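Amidohydrolase (Staphylococcus aureus, PDB 3NUR) is a putative metal-dependent amidohydrolase with a TIM-barrel fold that probably hydrolyses carbon-nitrogen bonds of linear amides, and that holds a calcium ion. Local coordinates at residues 130-135 with 188-193; 248-253 with 348-353. One frame throughout, in Å; residues are numbered along the deposited sequence.

Interaction 1. Residues 130-135 with 188-193; sequences VGFATL and PIYLHP. With CA (calcium ion), chain B.
The phenyl ring of Phe132 meets Pro188 and Tyr190 obliquely, its far end reaching both: CZ of Phe132 lies 4.2 Å from CG of the Pro188 ring, and CE2 of Phe132 is 4.1 Å from CB of Tyr190. Relative to the Tyr190 ring, that same CE2 lies at the edge, near its plane, so the two aromatics do not stack face to face. Both pairs of side chains cross at about a right angle. The flat, wholly apolar ring of Phe132 suits a buried place between a proline and the root of a tyrosine. With chi1 at -159° the Tyr190 ring swings away from its backbone N, leaving CB and CD1 against Phe132 CE2, while its hydroxyl is hydrogen-bonded to Thr289, which satisfies a polar group in the barrel interior.

Two residues on, His192 does not touch residues 130-135 but binds the calcium ion through NE2 at 2.3 Å, with Glu28, His30, Asp316 and two waters completing the site. Its other nitrogen, ND1, donates to Pro193 O at 2.7 Å, nearly in the imidazole plane and on a carbonyl lone pair, which fixes the ring's rotation. CD of Pro193 sits over one face of the imidazole, toward its rim.

Strand 159-162 lies beside strand 189-192 and touches Leu135, Tyr190 and His192; strand 249-251 flanks the other edge, and helix 223-237 packs on Leu191.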
ATOM      1  N   VAL A 130      10.886   9.576   0.960  1.00  9.81           N
ATOM      2  CA  VAL A 130       9.821  10.143   0.141  1.00  9.95           C
ATOM      3  C   VAL A 130       8.538   9.901   0.978  1.00 12.79           C
ATOM      4  O   VAL A 130       8.427   8.872   1.658  1.00 13.07           O
ATOM      5  CB  VAL A 130       9.777   9.486  -1.265  1.00 14.66           C
ATOM      6  CG1 VAL A 130       8.480   9.802  -1.991  1.00 14.97           C
ATOM      7  CG2 VAL A 130      10.969   9.942  -2.112  1.00 14.87           C
ATOM      8  N   GLY A 131       7.601  10.843   0.946  1.00  8.76           N
ATOM      9  CA  GLY A 131       6.395  10.662   1.746  1.00  8.52           C
ATOM     10  C   GLY A 131       5.156  10.257   0.984  1.00 11.37           C
ATOM     11  O   GLY A 131       4.944  10.681  -0.157  1.00 10.37           O
ATOM     12  N   PHE A 132       4.332   9.423   1.635  1.00  8.46           N
ATOM     13  CA  PHE A 132       3.010   9.043   1.161  1.00  8.42           C
ATOM     14  C   PHE A 132       2.035   9.668   2.150  1.00 12.15           C
ATOM     15  O   PHE A 132       2.281   9.647   3.373  1.00 10.60           O
ATOM     16  CB  PHE A 132       2.833   7.501   1.077  1.00  9.93           C
ATOM     17  CG  PHE A 132       3.101   6.864  -0.285  1.00 12.47           C
ATOM     18  CD1 PHE A 132       3.525   7.632  -1.364  1.00 15.10           C
ATOM     19  CD2 PHE A 132       2.986   5.489  -0.463  1.00 16.48           C
ATOM     20  CE1 PHE A 132       3.769   7.044  -2.621  1.00 17.04           C
ATOM     21  CE2 PHE A 132       3.248   4.899  -1.713  1.00 18.89           C
ATOM     22  CZ  PHE A 132       3.612   5.686  -2.787  1.00 16.95           C
ATOM     23  N   ALA A 133       0.966  10.261   1.621  1.00  8.52           N
ATOM     24  CA  ALA A 133      -0.068  10.930   2.432  1.00  8.61           C
ATOM     25  C   ALA A 133      -0.900   9.964   3.274  1.00 11.61           C
ATOM     26  O   ALA A 133      -1.173   8.831   2.847  1.00 10.83           O
ATOM     27  CB  ALA A 133      -1.000  11.696   1.515  1.00  9.89           C
ATOM     28  N   THR A 134      -1.301  10.426   4.467  1.00  9.91           N
ATOM     29  CA  THR A 134      -2.233   9.759   5.382  1.00 10.02           C
ATOM     30  C   THR A 134      -3.505  10.606   5.272  1.00 13.14           C
ATOM     31  O   THR A 134      -3.453  11.826   5.463  1.00 12.81           O
ATOM     32  CB  THR A 134      -1.668   9.614   6.796  1.00 13.39           C
ATOM     33  OG1 THR A 134      -0.453   8.864   6.710  1.00 12.36           O
ATOM     34  CG2 THR A 134      -2.640   8.895   7.742  1.00 11.14           C
ATOM     35  N   LEU A 135      -4.614   9.977   4.856  1.00  8.80           N
ATOM     36  CA  LEU A 135      -5.847  10.706   4.542  1.00  8.79           C
ATOM     37  C   LEU A 135      -7.026  10.396   5.418  1.00 12.85           C
ATOM     38  O   LEU A 135      -7.271   9.231   5.681  1.00 11.49           O
ATOM     39  CB  LEU A 135      -6.252  10.461   3.076  1.00  8.99           C
ATOM     40  CG  LEU A 135      -5.172  10.719   2.006  1.00 12.17           C
ATOM     41  CD1 LEU A 135      -5.650  10.271   0.658  1.00 12.41           C
ATOM     42  CD2 LEU A 135      -4.757  12.195   1.989  1.00 13.20           C
ATOM     43  N   PRO A 188       0.300   7.611  -7.268  1.00 10.47           N
ATOM     44  CA  PRO A 188      -0.439   6.371  -6.973  1.00  8.94           C
ATOM     45  C   PRO A 188      -1.062   6.355  -5.565  1.00 10.77           C
ATOM     46  O   PRO A 188      -0.733   7.166  -4.691  1.00 10.24           O
ATOM     47  CB  PRO A 188       0.653   5.302  -7.083  1.00 10.08           C
ATOM     48  CG  PRO A 188       1.890   5.997  -6.572  1.00 13.63           C
ATOM     49  CD  PRO A 188       1.756   7.438  -7.024  1.00 10.73           C
ATOM     50  N   ILE A 189      -1.957   5.385  -5.345  1.00  8.39           N
ATOM     51  CA  ILE A 189      -2.561   5.123  -4.036  1.00  7.94           C
ATOM     52  C   ILE A 189      -2.156   3.685  -3.665  1.00  9.74           C
ATOM     53  O   ILE A 189      -2.426   2.758  -4.418  1.00 10.50           O
ATOM     54  CB  ILE A 189      -4.116   5.273  -4.025  1.00 11.17           C
ATOM     55  CG1 ILE A 189      -4.582   6.730  -4.302  1.00 12.05           C
ATOM     56  CG2 ILE A 189      -4.696   4.748  -2.717  1.00 11.71           C
ATOM     57  CD1 ILE A 189      -6.059   6.839  -4.614  1.00 11.82           C
ATOM     58  N   TYR A 190      -1.530   3.508  -2.511  1.00  8.13           N
ATOM     59  CA  TYR A 190      -1.166   2.188  -1.989  1.00  7.07           C
ATOM     60  C   TYR A 190      -2.354   1.763  -1.112  1.00 10.75           C
ATOM     61  O   TYR A 190      -2.703   2.487  -0.177  1.00 11.67           O
ATOM     62  CB  TYR A 190       0.125   2.280  -1.125  1.00  6.36           C
ATOM     63  CG  TYR A 190       0.882   0.971  -0.952  1.00  8.33           C
ATOM     64  CD1 TYR A 190       2.210   0.854  -1.350  1.00 10.01           C
ATOM     65  CD2 TYR A 190       0.285  -0.133  -0.344  1.00  9.11           C
ATOM     66  CE1 TYR A 190       2.913  -0.340  -1.200  1.00 11.02           C
ATOM     67  CE2 TYR A 190       0.988  -1.331  -0.163  1.00  8.04           C
ATOM     68  CZ  TYR A 190       2.304  -1.426  -0.592  1.00 12.59           C
ATOM     69  OH  TYR A 190       2.994  -2.610  -0.482  1.00 11.16           O
ATOM     70  N   LEU A 191      -3.006   0.622  -1.433  1.00  8.58           N
ATOM     71  CA  LEU A 191      -4.163   0.109  -0.661  1.00  8.14           C
ATOM     72  C   LEU A 191      -3.623  -1.008   0.234  1.00 12.06           C
ATOM     73  O   LEU A 191      -3.175  -2.039  -0.265  1.00 10.91           O
ATOM     74  CB  LEU A 191      -5.250  -0.418  -1.608  1.00  9.37           C
ATOM     75  CG  LEU A 191      -6.620  -0.750  -0.993  1.00 14.21           C
ATOM     76  CD1 LEU A 191      -7.318   0.525  -0.455  1.00 15.78           C
ATOM     77  CD2 LEU A 191      -7.514  -1.420  -2.040  1.00 16.96           C
ATOM     78  N   HIS A 192      -3.617  -0.766   1.546  1.00  8.63           N
ATOM     79  CA  HIS A 192      -3.011  -1.624   2.573  1.00  8.14           C
ATOM     80  C   HIS A 192      -4.078  -2.294   3.459  1.00 10.66           C
ATOM     81  O   HIS A 192      -5.112  -1.687   3.722  1.00  9.51           O
ATOM     82  CB  HIS A 192      -2.099  -0.722   3.439  1.00  8.39           C
ATOM     83  CG  HIS A 192      -1.237  -1.415   4.459  1.00 11.50           C
ATOM     84  ND1 HIS A 192      -1.767  -1.930   5.617  1.00 13.04           N
ATOM     85  CD2 HIS A 192       0.099  -1.613   4.468  1.00 12.73           C
ATOM     86  CE1 HIS A 192      -0.752  -2.481   6.266  1.00 12.92           C
ATOM     87  NE2 HIS A 192       0.389  -2.304   5.619  1.00 12.85           N
ATOM     88  N   PRO A 193      -3.800  -3.490   4.021  1.00  7.57           N
ATOM     89  CA  PRO A 193      -4.800  -4.125   4.894  1.00  7.46           C
ATOM     90  C   PRO A 193      -4.976  -3.430   6.254  1.00 11.81           C
ATOM     91  O   PRO A 193      -4.135  -2.644   6.695  1.00 11.58           O
ATOM     92  CB  PRO A 193      -4.257  -5.540   5.078  1.00  9.08           C
ATOM     93  CG  PRO A 193      -2.776  -5.424   4.853  1.00 12.42           C
ATOM     94  CD  PRO A 193      -2.660  -4.403   3.755  1.00  8.60           C
TER
HETATM   95 CA    CA B 358       2.572  -2.951   6.139  1.00  6.43          CA
HETATM   96  O   HOH W   1       2.007  -5.054   6.265  1.00 15.38           O
HETATM   97  O   HOH W   2       1.760  -2.938   8.245  1.00 19.12           O

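Interaction 2. Residues 248-253 with 348-353; sequences NMIIGH and AKLLGL
Segments 248-253 and 348-353 stand well apart, their nearest CA atoms, those of Asn248 and Leu350, being 8.8 Å from each other, and no hydrogen bond joins them. The contact packs the last helix of the modelled chain on a TIM-barrel strand, 249-251, at Ile250 within it and at Asn248 just before it; Leu350 makes it from the helix side. Its CG is anti to the backbone N (chi1 -178°), which carries the two methyls toward the strand. CD2 of Leu350 and CD1 of Ile250 meet tip to tip at 4.0 Å; a branched, apolar residue suits Ile250, which is buried and also touches Tyr190 and Pro188. The other branch, CD1 of Leu350, comes 4.0 Å from ND2 of Asn248, a plain van der Waals approach in which the two side chains slide past each other in opposite directions. Asn248 is partly exposed, as befits an amide, and its OD1 is hydrogen-bonded to Arg310. Leu350 also packs on Tyr287 of strand 286-288 and on Leu312, whereas Leu351 turns to Phe27 of strand 24-31.

Beyond Leu351 the helix closes in a Schellman motif. Gly352 takes a positive phi (66°), which a residue without a side chain adopts at little cost. Two backbone bonds reach back into the last turn: Gly352 N to Lys349 O at 3.3 Å, and Leu353 N to Ala348 O at 2.8 Å.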
ATOM      1  N   ASN A 248      -2.807   4.762 -11.119  1.00 10.24           N
ATOM      2  CA  ASN A 248      -2.147   3.530 -10.703  1.00 10.75           C
ATOM      3  C   ASN A 248      -2.340   3.306  -9.220  1.00 14.00           C
ATOM      4  O   ASN A 248      -2.274   4.239  -8.417  1.00 12.23           O
ATOM      5  CB  ASN A 248      -0.646   3.500 -10.996  1.00 12.29           C
ATOM      6  CG  ASN A 248      -0.332   3.560 -12.451  1.00 22.97           C
ATOM      7  OD1 ASN A 248      -0.724   2.688 -13.233  1.00 15.07           O
ATOM      8  ND2 ASN A 248       0.341   4.622 -12.837  1.00 14.49           N
HETATM    9  N   MSE A 249      -2.563   2.068  -8.856  1.00 10.42           N
HETATM   10  CA  MSE A 249      -2.625   1.697  -7.461  1.00  9.47           C
HETATM   11  C   MSE A 249      -1.550   0.701  -7.131  1.00 12.33           C
HETATM   12  O   MSE A 249      -1.012   0.078  -8.049  1.00 12.08           O
HETATM   13  CB  MSE A 249      -4.030   1.268  -7.080  1.00 11.86           C
HETATM   14  CG  MSE A 249      -4.885   2.549  -6.997  1.00 20.13           C
HETATM   15 SE   MSE A 249      -6.549   2.214  -6.506  0.60 29.96          SE
HETATM   16  CE  MSE A 249      -6.158   1.804  -4.605  1.00 25.37           C
ATOM     17  N   ILE A 250      -1.159   0.619  -5.849  1.00  9.33           N
ATOM     18  CA  ILE A 250      -0.142  -0.331  -5.398  1.00  7.35           C
ATOM     19  C   ILE A 250      -0.763  -1.232  -4.318  1.00  8.56           C
ATOM     20  O   ILE A 250      -1.506  -0.759  -3.460  1.00  7.74           O
ATOM     21  CB  ILE A 250       1.144   0.364  -4.858  1.00  8.97           C
ATOM     22  CG1 ILE A 250       1.614   1.531  -5.785  1.00  9.16           C
ATOM     23  CG2 ILE A 250       2.262  -0.678  -4.672  1.00  7.84           C
ATOM     24  CD1 ILE A 250       2.615   2.499  -5.116  1.00 11.17           C
ATOM     25  N   ILE A 251      -0.470  -2.533  -4.386  1.00  7.59           N
ATOM     26  CA  ILE A 251      -0.900  -3.508  -3.387  1.00  7.59           C
ATOM     27  C   ILE A 251       0.286  -4.364  -2.998  1.00 11.97           C
ATOM     28  O   ILE A 251       1.111  -4.694  -3.843  1.00 12.01           O
ATOM     29  CB  ILE A 251      -2.115  -4.355  -3.803  1.00 10.29           C
ATOM     30  CG1 ILE A 251      -1.887  -5.070  -5.171  1.00 10.65           C
ATOM     31  CG2 ILE A 251      -3.429  -3.503  -3.739  1.00 10.19           C
ATOM     32  CD1 ILE A 251      -3.102  -5.976  -5.637  1.00 17.70           C
ATOM     33  N   GLY A 252       0.354  -4.703  -1.722  1.00  9.16           N
ATOM     34  CA  GLY A 252       1.428  -5.496  -1.153  1.00  7.52           C
ATOM     35  C   GLY A 252       1.104  -6.962  -1.045  1.00  8.92           C
ATOM     36  O   GLY A 252       0.186  -7.459  -1.703  1.00  9.19           O
ATOM     37  N   HIS A 253       1.890  -7.674  -0.225  1.00  5.80           N
ATOM     38  CA  HIS A 253       1.742  -9.107   0.044  1.00  6.04           C
ATOM     39  C   HIS A 253       1.511  -9.920  -1.217  1.00  9.33           C
ATOM     40  O   HIS A 253       0.645 -10.824  -1.257  1.00  8.28           O
ATOM     41  CB  HIS A 253       0.683  -9.329   1.141  1.00  7.39           C
ATOM     42  CG  HIS A 253       0.923  -8.419   2.310  1.00 10.76           C
ATOM     43  ND1 HIS A 253       0.305  -7.177   2.402  1.00 12.09           N
ATOM     44  CD2 HIS A 253       1.802  -8.549   3.328  1.00 12.02           C
ATOM     45  CE1 HIS A 253       0.828  -6.601   3.478  1.00 11.54           C
ATOM     46  NE2 HIS A 253       1.712  -7.398   4.078  1.00 12.17           N
ATOM     47  N   ALA A 348      11.234   4.581  -9.518  1.00 11.57           N
ATOM     48  CA  ALA A 348      11.724   5.933  -9.845  1.00 11.77           C
ATOM     49  C   ALA A 348      10.835   6.558 -10.947  1.00 16.76           C
ATOM     50  O   ALA A 348      10.489   7.742 -10.860  1.00 17.76           O
ATOM     51  CB  ALA A 348      13.170   5.853 -10.317  1.00 12.72           C
ATOM     52  N   LYS A 349      10.391   5.740 -11.923  1.00 14.32           N
ATOM     53  CA  LYS A 349       9.496   6.219 -12.990  1.00 14.50           C
ATOM     54  C   LYS A 349       8.131   6.606 -12.405  1.00 18.24           C
ATOM     55  O   LYS A 349       7.613   7.697 -12.678  1.00 16.61           O
ATOM     56  CB  LYS A 349       9.354   5.185 -14.112  1.00 18.17           C
ATOM     57  CG  LYS A 349      10.600   5.111 -14.980  1.00 32.42           C
ATOM     58  CD  LYS A 349      10.525   4.040 -16.058  1.00 42.04           C
ATOM     59  CE  LYS A 349      11.889   3.747 -16.663  1.00 52.41           C
ATOM     60  NZ  LYS A 349      12.540   4.960 -17.237  1.00 59.84           N
ATOM     61  N   LEU A 350       7.584   5.729 -11.556  1.00 13.86           N
ATOM     62  CA  LEU A 350       6.286   5.936 -10.909  1.00 13.82           C
ATOM     63  C   LEU A 350       6.257   7.209 -10.036  1.00 18.08           C
ATOM     64  O   LEU A 350       5.275   7.961 -10.076  1.00 18.68           O
ATOM     65  CB  LEU A 350       5.959   4.700 -10.044  1.00 13.55           C
ATOM     66  CG  LEU A 350       4.595   4.704  -9.309  1.00 16.88           C
ATOM     67  CD1 LEU A 350       3.437   4.877 -10.291  1.00 16.49           C
ATOM     68  CD2 LEU A 350       4.418   3.424  -8.509  1.00 16.47           C
ATOM     69  N   LEU A 351       7.325   7.445  -9.264  1.00 13.08           N
ATOM     70  CA  LEU A 351       7.450   8.585  -8.346  1.00 14.11           C
ATOM     71  C   LEU A 351       7.966   9.873  -9.017  1.00 18.59           C
ATOM     72  O   LEU A 351       8.049  10.910  -8.348  1.00 18.40           O
ATOM     73  CB  LEU A 351       8.400   8.236  -7.181  1.00 14.73           C
ATOM     74  CG  LEU A 351       8.036   7.059  -6.256  1.00 20.56           C
ATOM     75  CD1 LEU A 351       9.196   6.733  -5.334  1.00 21.49           C
ATOM     76  CD2 LEU A 351       6.797   7.336  -5.447  1.00 25.07           C
ATOM     77  N   GLY A 352       8.347   9.780 -10.285  1.00 16.54           N
ATOM     78  CA  GLY A 352       8.899  10.901 -11.040  1.00 17.38           C
ATOM     79  C   GLY A 352      10.245  11.352 -10.501  1.00 23.14           C
ATOM     80  O   GLY A 352      10.498  12.551 -10.418  1.00 25.20           O
ATOM     81  N   LEU A 353      11.108  10.400 -10.097  1.00 18.25           N
ATOM     82  CA  LEU A 353      12.442  10.714  -9.565  1.00 27.28           C
ATOM     83  C   LEU A 353      13.479  10.868 -10.670  1.00 64.62           C
ATOM     84  O   LEU A 353      13.580  10.011 -11.542  1.00 43.13           O
ATOM     85  CB  LEU A 353      12.910   9.679  -8.521  1.00 27.04           C
ATOM     86  CG  LEU A 353      11.974   9.345  -7.349  1.00 31.94           C
ATOM     87  CD1 LEU A 353      12.642   8.388  -6.387  1.00 32.26           C
ATOM     88  CD2 LEU A 353      11.511  10.596  -6.595  1.00 33.64           C
TER

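In the fold
Interaction 1 comes first along the chain and closes before interaction 2 opens; their centres lie about 10 Å apart. They join through neighbouring parallel strands, 189-192 and 249-251, where Ile250 N lies 2.9 Å from Ile189 O and Ile250 O lies 2.9 Å from Leu191 N, both probable hydrogen bonds. In interaction 1 Phe132, just after strand 129-131, reaches past strand 159-162 to Pro188 and Tyr190, next to a calcium ligand. Interaction 2 brings helix 336-351, from the end of the modelled chain, onto the next strand, with Ile250 about 11 Å from the ion. Both contacts thus reach adjacent strands of one sheet, while 129-131 lies in the other group of barrel strands.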